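Neurogenic locus protein delta (PDB 7ALK) acts as a ligand for the Notch receptor and is required for ectoderm differentiation and for the correct separation of neural and epidermal cell lineages. Local coordinates at residues Glu5-Tyr10 with Phe88-Gln93; Gln128-Gln133 with Thr152-Asp157; Gln134-Ser139 with Tyr156-Thr161. One frame throughout, in Å; residues are numbered along the deposited sequence.

Overall arrangement
The chain is the N-terminal extracellular piece of Delta, and all three contacts lie in its C2-like domain, which precedes the DSL and first EGF modules. From the N terminus, strand 3-12 enters one sheet; contact 1 closes the loop that follows, joining it to strand 92-95 after an excursion through strands 40-48 and 63-72 of the opposing sheet. Contacts 2 and 3 come later, in series with contact 1, and set strand 124-135 and the chain just after it against strand 153-161 of the first sheet. Their loops overlap in a staggered way, sharing Tyr156 and Asp157. Strands 3-12 and 153-161 are neighbours, bridged by Arg7 and Asp157, so that sheet links all three contacts.

Contact 1. Residues Glu5-Tyr10 with Phe88-Gln93; sequences ELRLKY and FTNPIQ
Leu6 and Ile92 form the hydrogen-bonded antiparallel pair that fastens strand 92-95 to strand 3-12: Leu6 N donates to Ile92 O and Ile92 N to Leu6 O, each at 2.9 Å. Both side chains project into the buried interior, where they touch Val45 of the opposing sheet, and Leu8 CD1 comes to 4.5 Å from Ile92 CD1. Beyond this pair, a side chain takes over from the backbone. With CG anti to the backbone N (chi1 -162°), Asn90 lays its amide against Leu8: ND2 donates to Leu8 O at 2.9 Å in a nearly straight bond (167°), the acceptor lying in the amide plane, while OD1 receives a weak bond from Leu8 N at 3.3 Å.

The face carrying Glu5, Arg7 and Gln93 is the more exposed one. Here the chains of Glu5 and Gln93, a non-hydrogen-bonded pair, run side by side in the same direction, with Glu5 CG 3.6 Å from Gln93 CG and their flat ends turned 47° apart. Pro91, joined to Asn90 by a cis peptide bond, sits beside Arg7, with CG 3.7 Å from Arg7 CB. The charges on this face look to strand 153-161, Glu5 pairing with Arg159 and Arg7 with Asp157. The Asn90 amide thus acts much like a peptide group, extending the polar pairing past the last backbone bridge, though with one strong and one weak bond.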
loop_
_atom_site.group_PDB
_atom_site.type_symbol
_atom_site.label_atom_id
_atom_site.label_comp_id
_atom_site.label_asym_id
_atom_site.label_seq_id
_atom_site.Cartn_x
_atom_site.Cartn_y
_atom_site.Cartn_z
ATOM N N GLU A 5 -1.781 -1.095 1.583
ATOM C CA GLU A 5 -1.250 -2.352 1.073
ATOM C C GLU A 5 -1.271 -3.406 2.170
ATOM O O GLU A 5 -0.747 -3.179 3.266
ATOM C CB GLU A 5 0.178 -2.178 0.551
ATOM C CG GLU A 5 0.285 -1.370 -0.730
ATOM C CD GLU A 5 1.719 -1.025 -1.083
ATOM O OE1 GLU A 5 2.551 -0.910 -0.158
ATOM O OE2 GLU A 5 2.015 -0.874 -2.287
ATOM N N LEU A 6 -1.873 -4.556 1.871
ATOM C CA LEU A 6 -1.855 -5.714 2.755
ATOM C C LEU A 6 -1.150 -6.851 2.028
ATOM O O LEU A 6 -1.642 -7.336 1.004
ATOM C CB LEU A 6 -3.269 -6.129 3.163
ATOM C CG LEU A 6 -3.392 -7.495 3.845
ATOM C CD1 LEU A 6 -2.564 -7.543 5.119
ATOM C CD2 LEU A 6 -4.843 -7.825 4.143
ATOM N N ARG A 7 -0.001 -7.269 2.555
ATOM C CA ARG A 7 0.822 -8.302 1.934
ATOM C C ARG A 7 0.740 -9.571 2.774
ATOM O O ARG A 7 1.292 -9.629 3.876
ATOM C CB ARG A 7 2.270 -7.837 1.789
ATOM C CG ARG A 7 3.210 -8.916 1.275
ATOM C CD ARG A 7 4.606 -8.368 1.032
ATOM N NE ARG A 7 5.218 -7.867 2.256
ATOM C CZ ARG A 7 6.366 -7.205 2.300
ATOM N NH1 ARG A 7 7.056 -6.944 1.202
ATOM N NH2 ARG A 7 6.835 -6.794 3.476
ATOM N N LEU A 8 0.054 -10.581 2.250
ATOM C CA LEU A 8 0.012 -11.876 2.909
ATOM C C LEU A 8 1.337 -12.600 2.718
ATOM O O LEU A 8 1.924 -12.576 1.632
ATOM C CB LEU A 8 -1.135 -12.717 2.351
ATOM C CG LEU A 8 -2.469 -11.998 2.148
ATOM C CD1 LEU A 8 -3.388 -12.822 1.264
ATOM C CD2 LEU A 8 -3.129 -11.704 3.485
ATOM N N LYS A 9 1.814 -13.247 3.780
ATOM C CA LYS A 9 3.094 -13.944 3.744
ATOM C C LYS A 9 2.935 -15.455 3.856
ATOM O O LYS A 9 3.292 -16.180 2.923
ATOM C CB LYS A 9 4.018 -13.415 4.851
ATOM C CG LYS A 9 4.327 -11.930 4.731
ATOM C CD LYS A 9 5.561 -11.547 5.535
ATOM C CE LYS A 9 5.365 -11.812 7.017
ATOM N NZ LYS A 9 6.576 -11.458 7.810
ATOM N N TYR A 10 2.405 -15.956 4.970
ATOM C CA TYR A 10 2.313 -17.395 5.183
ATOM C C TYR A 10 1.003 -17.744 5.871
ATOM O O TYR A 10 0.648 -17.136 6.884
ATOM C CB TYR A 10 3.491 -17.904 6.020
ATOM C CG TYR A 10 3.701 -19.399 5.941
ATOM C CD1 TYR A 10 4.487 -19.957 4.941
ATOM C CD2 TYR A 10 3.118 -20.252 6.869
ATOM C CE1 TYR A 10 4.685 -21.323 4.864
ATOM C CE2 TYR A 10 3.312 -21.620 6.802
ATOM C CZ TYR A 10 4.095 -22.149 5.797
ATOM O OH TYR A 10 4.292 -23.509 5.723
ATOM N N PHE A 88 -3.423 -12.902 -9.482
ATOM C CA PHE A 88 -3.530 -12.260 -8.180
ATOM C C PHE A 88 -2.276 -11.442 -7.896
ATOM O O PHE A 88 -1.158 -11.885 -8.174
ATOM C CB PHE A 88 -3.741 -13.301 -7.078
ATOM C CG PHE A 88 -3.452 -12.789 -5.697
ATOM C CD1 PHE A 88 -4.322 -11.909 -5.075
ATOM C CD2 PHE A 88 -2.315 -13.193 -5.016
ATOM C CE1 PHE A 88 -4.061 -11.438 -3.804
ATOM C CE2 PHE A 88 -2.049 -12.726 -3.745
ATOM C CZ PHE A 88 -2.922 -11.847 -3.139
ATOM N N THR A 89 -2.471 -10.252 -7.336
ATOM C CA THR A 89 -1.383 -9.335 -7.023
ATOM C C THR A 89 -1.146 -9.306 -5.519
ATOM O O THR A 89 -2.087 -9.122 -4.740
ATOM C CB THR A 89 -1.686 -7.924 -7.534
ATOM O OG1 THR A 89 -1.953 -7.969 -8.940
ATOM C CG2 THR A 89 -0.507 -6.996 -7.275
ATOM N N ASN A 90 0.111 -9.487 -5.120
ATOM C CA ASN A 90 0.518 -9.427 -3.720
ATOM C C ASN A 90 1.680 -8.447 -3.645
ATOM O O ASN A 90 2.696 -8.643 -4.342
ATOM C CB ASN A 90 0.923 -10.811 -3.205
ATOM C CG ASN A 90 0.936 -10.897 -1.691
ATOM O OD1 ASN A 90 0.474 -9.992 -0.999
ATOM N ND2 ASN A 90 1.464 -11.998 -1.168
ATOM N N PRO A 91 1.596 -7.381 -2.828
ATOM C CA PRO A 91 0.523 -7.011 -1.896
ATOM C C PRO A 91 -0.778 -6.560 -2.559
ATOM O O PRO A 91 -0.780 -6.138 -3.716
ATOM C CB PRO A 91 1.134 -5.846 -1.101
ATOM C CG PRO A 91 2.608 -5.936 -1.335
ATOM C CD PRO A 91 2.743 -6.466 -2.720
ATOM N N ILE A 92 -1.874 -6.657 -1.812
ATOM C CA ILE A 92 -3.179 -6.186 -2.262
ATOM C C ILE A 92 -3.298 -4.708 -1.916
ATOM O O ILE A 92 -3.004 -4.302 -0.786
ATOM C CB ILE A 92 -4.308 -7.000 -1.611
ATOM C CG1 ILE A 92 -4.036 -8.498 -1.756
ATOM C CG2 ILE A 92 -5.649 -6.642 -2.227
ATOM C CD1 ILE A 92 -5.063 -9.374 -1.076
ATOM N N GLN A 93 -3.732 -3.902 -2.880
ATOM C CA GLN A 93 -3.757 -2.452 -2.739
ATOM C C GLN A 93 -5.189 -1.937 -2.744
ATOM O O GLN A 93 -5.957 -2.229 -3.667
ATOM C CB GLN A 93 -2.962 -1.779 -3.858
ATOM C CG GLN A 93 -1.472 -2.057 -3.817
ATOM C CD GLN A 93 -0.689 -1.157 -4.750
ATOM O OE1 GLN A 93 -1.261 -0.314 -5.442
ATOM N NE2 GLN A 93 0.628 -1.329 -4.774
#

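Contact 2. Residues Gln128-Gln133 with Thr152-Asp157; sequences QRLLVQ and TSLEYD
Gln128, Leu130 and Val132 face Thr152, Leu154 and Tyr156 across the interior of a beta sandwich, the fold of the C2-like domain. Strands 128-133 and 153-157 belong to different sheets; their axes approach to 8.9 Å and run in the same general sense, 42° apart. Side chains therefore make the contact, with alternate residues of each strand directed inward.

The polar part lies at one end. In Gln128, chi1 of -173° sets CG anti to the backbone N, and the extended chain beyond it passes Thr152 in the opposite sense. The hydroxyl OG1 of Thr152 donates to Gln128 OE1, standing well above the carbonyl plane, 48° out of it. The modelled separation of these two oxygens, 2.5 Å, is too short to be trusted at this resolution. Both residues are buried, and the pairing, if real at about this geometry, would give each a polar partner; Phe11 of strand 3-12 packs against both.

The apolar part occupies the rest. Leu130 and Leu154 cross at about a right angle, meeting methyl to methyl with Leu130 CD2 3.6 Å from Leu154 CD2. The same Leu130 CD2 lies 4.3 Å from Tyr156 CE1, so one branch serves two partners. Val108 of the neighbouring strand 103-113 flanks both leucines. Val132 and the Tyr156 side chain pass one another, pointing opposite ways.

An N-acetylglucosamine, most likely on Asn145, touches Val132 and Tyr156 at the margin of the core. Beside it, Val132 CG2 approaches the ring obliquely, 4.1 Å from Tyr156 CZ.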
loop_
_atom_site.group_PDB
_atom_site.type_symbol
_atom_site.label_atom_id
_atom_site.label_comp_id
_atom_site.label_asym_id
_atom_site.label_seq_id
_atom_site.Cartn_x
_atom_site.Cartn_y
_atom_site.Cartn_z
ATOM N N GLN A 128 -10.667 -19.690 8.590
ATOM C CA GLN A 128 -10.291 -18.772 9.654
ATOM C C GLN A 128 -10.757 -17.369 9.298
ATOM O O GLN A 128 -10.826 -17.002 8.123
ATOM C CB GLN A 128 -8.777 -18.777 9.896
ATOM C CG GLN A 128 -8.336 -17.974 11.109
ATOM C CD GLN A 128 -6.831 -17.920 11.265
ATOM O OE1 GLN A 128 -6.105 -18.712 10.666
ATOM N NE2 GLN A 128 -6.355 -16.981 12.073
ATOM N N ARG A 129 -11.074 -16.588 10.330
ATOM C CA ARG A 129 -11.474 -15.196 10.182
ATOM C C ARG A 129 -10.730 -14.353 11.206
ATOM O O ARG A 129 -10.661 -14.721 12.383
ATOM C CB ARG A 129 -12.986 -15.031 10.365
ATOM C CG ARG A 129 -13.467 -13.593 10.279
ATOM C CD ARG A 129 -14.889 -13.468 10.791
ATOM N NE ARG A 129 -15.784 -14.405 10.124
ATOM C CZ ARG A 129 -16.638 -14.069 9.168
ATOM N NH1 ARG A 129 -16.755 -12.818 8.754
ATOM N NH2 ARG A 129 -17.392 -15.013 8.612
ATOM N N LEU A 130 -10.174 -13.227 10.760
ATOM C CA LEU A 130 -9.462 -12.314 11.640
ATOM C C LEU A 130 -9.931 -10.889 11.390
ATOM O O LEU A 130 -10.259 -10.514 10.260
ATOM C CB LEU A 130 -7.938 -12.418 11.448
ATOM C CG LEU A 130 -7.326 -12.065 10.091
ATOM C CD1 LEU A 130 -6.897 -10.606 10.028
ATOM C CD2 LEU A 130 -6.152 -12.981 9.795
ATOM N N LEU A 131 -9.962 -10.098 12.461
ATOM C CA LEU A 131 -10.367 -8.699 12.412
ATOM C C LEU A 131 -9.242 -7.835 12.962
ATOM O O LEU A 131 -8.729 -8.098 14.055
ATOM C CB LEU A 131 -11.652 -8.457 13.213
ATOM C CG LEU A 131 -13.015 -8.769 12.582
ATOM C CD1 LEU A 131 -13.187 -10.255 12.285
ATOM C CD2 LEU A 131 -14.143 -8.264 13.471
ATOM N N VAL A 132 -8.861 -6.806 12.207
ATOM C CA VAL A 132 -7.817 -5.867 12.606
ATOM C C VAL A 132 -8.396 -4.463 12.494
ATOM O O VAL A 132 -8.672 -3.987 11.386
ATOM C CB VAL A 132 -6.549 -6.004 11.752
ATOM C CG1 VAL A 132 -5.456 -5.088 12.278
ATOM C CG2 VAL A 132 -6.076 -7.446 11.734
ATOM N N GLN A 133 -8.573 -3.798 13.635
ATOM C CA GLN A 133 -9.186 -2.469 13.689
ATOM C C GLN A 133 -8.345 -1.617 14.637
ATOM O O GLN A 133 -8.432 -1.775 15.858
ATOM C CB GLN A 133 -10.637 -2.563 14.151
ATOM C CG GLN A 133 -11.314 -1.229 14.403
ATOM C CD GLN A 133 -12.829 -1.333 14.411
ATOM O OE1 GLN A 133 -13.423 -2.017 13.577
ATOM N NE2 GLN A 133 -13.464 -0.650 15.358
ATOM N N THR A 152 -5.074 -23.006 12.499
ATOM C CA THR A 152 -4.501 -22.244 11.402
ATOM C C THR A 152 -3.793 -20.995 11.910
ATOM O O THR A 152 -4.065 -20.492 13.003
ATOM C CB THR A 152 -5.578 -21.849 10.388
ATOM O OG1 THR A 152 -6.642 -21.162 11.061
ATOM C CG2 THR A 152 -6.137 -23.081 9.706
ATOM N N SER A 153 -2.876 -20.496 11.083
ATOM C CA SER A 153 -2.111 -19.295 11.391
ATOM C C SER A 153 -1.866 -18.530 10.099
ATOM O O SER A 153 -1.443 -19.121 9.101
ATOM C CB SER A 153 -0.779 -19.645 12.064
ATOM O OG SER A 153 0.045 -18.499 12.187
ATOM N N LEU A 154 -2.130 -17.226 10.122
ATOM C CA LEU A 154 -1.952 -16.364 8.960
ATOM C C LEU A 154 -1.031 -15.212 9.332
ATOM O O LEU A 154 -1.298 -14.485 10.294
ATOM C CB LEU A 154 -3.296 -15.835 8.455
ATOM C CG LEU A 154 -3.220 -14.838 7.297
ATOM C CD1 LEU A 154 -2.441 -15.426 6.132
ATOM C CD2 LEU A 154 -4.612 -14.432 6.855
ATOM N N GLU A 155 0.044 -15.047 8.567
ATOM C CA GLU A 155 1.017 -13.986 8.782
ATOM C C GLU A 155 0.932 -12.980 7.641
ATOM O O GLU A 155 0.813 -13.362 6.473
ATOM C CB GLU A 155 2.434 -14.559 8.883
ATOM C CG GLU A 155 3.467 -13.587 9.422
ATOM C CD GLU A 155 4.814 -14.241 9.659
ATOM O OE1 GLU A 155 4.883 -15.489 9.622
ATOM O OE2 GLU A 155 5.803 -13.508 9.877
ATOM N N TYR A 156 0.996 -11.694 7.982
ATOM C CA TYR A 156 0.764 -10.643 7.002
ATOM C C TYR A 156 1.474 -9.367 7.434
ATOM O O TYR A 156 1.805 -9.181 8.607
ATOM C CB TYR A 156 -0.734 -10.364 6.822
ATOM C CG TYR A 156 -1.438 -10.023 8.118
ATOM C CD1 TYR A 156 -1.868 -11.021 8.984
ATOM C CD2 TYR A 156 -1.658 -8.701 8.484
ATOM C CE1 TYR A 156 -2.503 -10.713 10.171
ATOM C CE2 TYR A 156 -2.292 -8.383 9.669
ATOM C CZ TYR A 156 -2.713 -9.393 10.509
ATOM O OH TYR A 156 -3.344 -9.085 11.690
ATOM N N ASP A 157 1.700 -8.489 6.459
ATOM C CA ASP A 157 2.190 -7.139 6.691
ATOM C C ASP A 157 1.190 -6.141 6.119
ATOM O O ASP A 157 0.517 -6.420 5.122
ATOM C CB ASP A 157 3.567 -6.909 6.048
ATOM C CG ASP A 157 4.579 -7.968 6.432
ATOM O OD1 ASP A 157 4.399 -8.619 7.480
ATOM O OD2 ASP A 157 5.562 -8.147 5.681
#

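Contact 3. Residues Gln134-Ser139 with Tyr156-Thr161; sequences QVLEVS and YDFRVT
Gln134 and Phe158 each hold CG between the backbone N and the carbonyl carbon (chi1 68° and 60°), and their side chains then reach toward one another tip to tip. Gln134 OE1 arrives at the edge of the phenyl ring, in its plane, 3.7 Å from both Phe158 CE2 and Phe158 CZ. The amide and ring planes stand almost perpendicular. The same oxygen accepts a hydrogen bond from Lys143 NZ, so a polar partner anchors it beside the aromatic rim.

Leu136 supplies the apolar centre. Its CD2 sits between two residues of strand 153-161, 3.6 Å from Phe158 CD2 at the ring edge and 3.6 Å from Val160 CG2. Phe4 of strand 3-12 packs on Leu136, Phe158 and Val160 alike, adding to this cluster.

Farther along, the two backbones draw together. Ser139 N donates to Val160 O at 3.2 Å, approaching nearly along the C=O axis (174°), and Ser139 O lies 3.4 Å from the methyl CG2 of Thr161. That methyl also lies above one face of the Arg159 guanidinium, toward its rim, and Arg159 NE forms a salt bridge with Glu5.

Side-chain packing thus gives way to a direct backbone link in the loop a few residues beyond strand 124-135. Inward side chains from facing sheets, packed across an apolar interior, are characteristic of a beta sandwich, here the C2-like domain of the ligand.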
loop_
_atom_site.group_PDB
_atom_site.type_symbol
_atom_site.label_atom_id
_atom_site.label_comp_id
_atom_site.label_asym_id
_atom_site.label_seq_id
_atom_site.Cartn_x
_atom_site.Cartn_y
_atom_site.Cartn_z
ATOM N N GLN A 134 -7.538 -0.717 14.077
ATOM C CA GLN A 134 -6.583 0.046 14.873
ATOM C C GLN A 134 -6.258 1.353 14.156
ATOM O O GLN A 134 -6.743 1.621 13.053
ATOM C CB GLN A 134 -5.320 -0.776 15.138
ATOM C CG GLN A 134 -4.486 -1.035 13.896
ATOM C CD GLN A 134 -3.159 -1.696 14.208
ATOM O OE1 GLN A 134 -2.101 -1.210 13.805
ATOM N NE2 GLN A 134 -3.207 -2.815 14.924
ATOM N N VAL A 135 -5.424 2.167 14.802
ATOM C CA VAL A 135 -5.014 3.472 14.294
ATOM C C VAL A 135 -3.686 3.305 13.569
ATOM O O VAL A 135 -2.697 2.861 14.165
ATOM C CB VAL A 135 -4.894 4.502 15.429
ATOM C CG1 VAL A 135 -4.515 5.867 14.877
ATOM C CG2 VAL A 135 -6.188 4.577 16.224
ATOM N N LEU A 136 -3.652 3.671 12.289
ATOM C CA LEU A 136 -2.477 3.484 11.449
ATOM C C LEU A 136 -2.037 4.816 10.859
ATOM O O LEU A 136 -2.860 5.574 10.335
ATOM C CB LEU A 136 -2.758 2.471 10.334
ATOM C CG LEU A 136 -1.579 2.080 9.442
ATOM C CD1 LEU A 136 -0.345 1.791 10.278
ATOM C CD2 LEU A 136 -1.940 0.870 8.602
ATOM N N GLU A 137 -0.741 5.089 10.940
ATOM C CA GLU A 137 -0.146 6.319 10.442
ATOM C C GLU A 137 0.557 6.068 9.112
ATOM O O GLU A 137 0.963 4.946 8.798
ATOM C CB GLU A 137 0.845 6.890 11.463
ATOM C CG GLU A 137 1.941 5.918 11.907
ATOM C CD GLU A 137 1.453 4.869 12.897
ATOM O OE1 GLU A 137 0.309 4.991 13.382
ATOM O OE2 GLU A 137 2.212 3.919 13.183
ATOM N N VAL A 138 0.699 7.136 8.333
ATOM C CA VAL A 138 1.325 7.047 7.017
ATOM C C VAL A 138 2.833 6.900 7.195
ATOM O O VAL A 138 3.503 7.809 7.697
ATOM C CB VAL A 138 0.984 8.273 6.160
ATOM C CG1 VAL A 138 1.892 8.340 4.942
ATOM C CG2 VAL A 138 -0.472 8.223 5.729
ATOM N N SER A 139 3.366 5.754 6.783
ATOM C CA SER A 139 4.790 5.480 6.902
ATOM C C SER A 139 5.160 4.370 5.930
ATOM O O SER A 139 4.333 3.515 5.602
ATOM C CB SER A 139 5.171 5.085 8.333
ATOM O OG SER A 139 6.476 4.536 8.379
ATOM N N TYR A 156 0.996 -11.694 7.982
ATOM C CA TYR A 156 0.764 -10.643 7.002
ATOM C C TYR A 156 1.474 -9.367 7.434
ATOM O O TYR A 156 1.805 -9.181 8.607
ATOM C CB TYR A 156 -0.734 -10.364 6.822
ATOM C CG TYR A 156 -1.438 -10.023 8.118
ATOM C CD1 TYR A 156 -1.868 -11.021 8.984
ATOM C CD2 TYR A 156 -1.658 -8.701 8.484
ATOM C CE1 TYR A 156 -2.503 -10.713 10.171
ATOM C CE2 TYR A 156 -2.292 -8.383 9.669
ATOM C CZ TYR A 156 -2.713 -9.393 10.509
ATOM O OH TYR A 156 -3.344 -9.085 11.690
ATOM N N ASP A 157 1.700 -8.489 6.459
ATOM C CA ASP A 157 2.190 -7.139 6.691
ATOM C C ASP A 157 1.190 -6.141 6.119
ATOM O O ASP A 157 0.517 -6.420 5.122
ATOM C CB ASP A 157 3.567 -6.909 6.048
ATOM C CG ASP A 157 4.579 -7.968 6.432
ATOM O OD1 ASP A 157 4.399 -8.619 7.480
ATOM O OD2 ASP A 157 5.562 -8.147 5.681
ATOM N N PHE A 158 1.096 -4.974 6.752
ATOM C CA PHE A 158 0.166 -3.948 6.300
ATOM C C PHE A 158 0.772 -2.574 6.543
ATOM O O PHE A 158 1.496 -2.363 7.520
ATOM C CB PHE A 158 -1.194 -4.059 7.002
ATOM C CG PHE A 158 -1.122 -3.917 8.499
ATOM C CD1 PHE A 158 -0.804 -5.001 9.300
ATOM C CD2 PHE A 158 -1.384 -2.697 9.104
ATOM C CE1 PHE A 158 -0.742 -4.870 10.675
ATOM C CE2 PHE A 158 -1.324 -2.561 10.478
ATOM C CZ PHE A 158 -1.002 -3.648 11.264
ATOM N N ARG A 159 0.463 -1.639 5.645
ATOM C CA ARG A 159 0.946 -0.270 5.765
ATOM C C ARG A 159 0.131 0.628 4.846
ATOM O O ARG A 159 -0.618 0.158 3.986
ATOM C CB ARG A 159 2.434 -0.164 5.422
ATOM C CG ARG A 159 2.721 -0.285 3.936
ATOM C CD ARG A 159 4.200 -0.127 3.641
ATOM N NE ARG A 159 4.467 -0.157 2.209
ATOM C CZ ARG A 159 5.680 -0.130 1.673
ATOM N NH1 ARG A 159 6.766 -0.069 2.426
ATOM N NH2 ARG A 159 5.805 -0.162 0.350
ATOM N N VAL A 160 0.289 1.935 5.045
ATOM C CA VAL A 160 -0.270 2.956 4.166
ATOM C C VAL A 160 0.871 3.850 3.705
ATOM O O VAL A 160 1.649 4.342 4.529
ATOM C CB VAL A 160 -1.357 3.793 4.864
ATOM C CG1 VAL A 160 -2.140 4.604 3.837
ATOM C CG2 VAL A 160 -2.283 2.909 5.665
ATOM N N THR A 161 0.971 4.054 2.394
ATOM C CA THR A 161 1.998 4.903 1.811
ATOM C C THR A 161 1.366 5.829 0.785
ATOM O O THR A 161 0.401 5.465 0.109
ATOM C CB THR A 161 3.112 4.078 1.147
ATOM O OG1 THR A 161 2.536 3.162 0.207
ATOM C CG2 THR A 161 3.902 3.303 2.192
#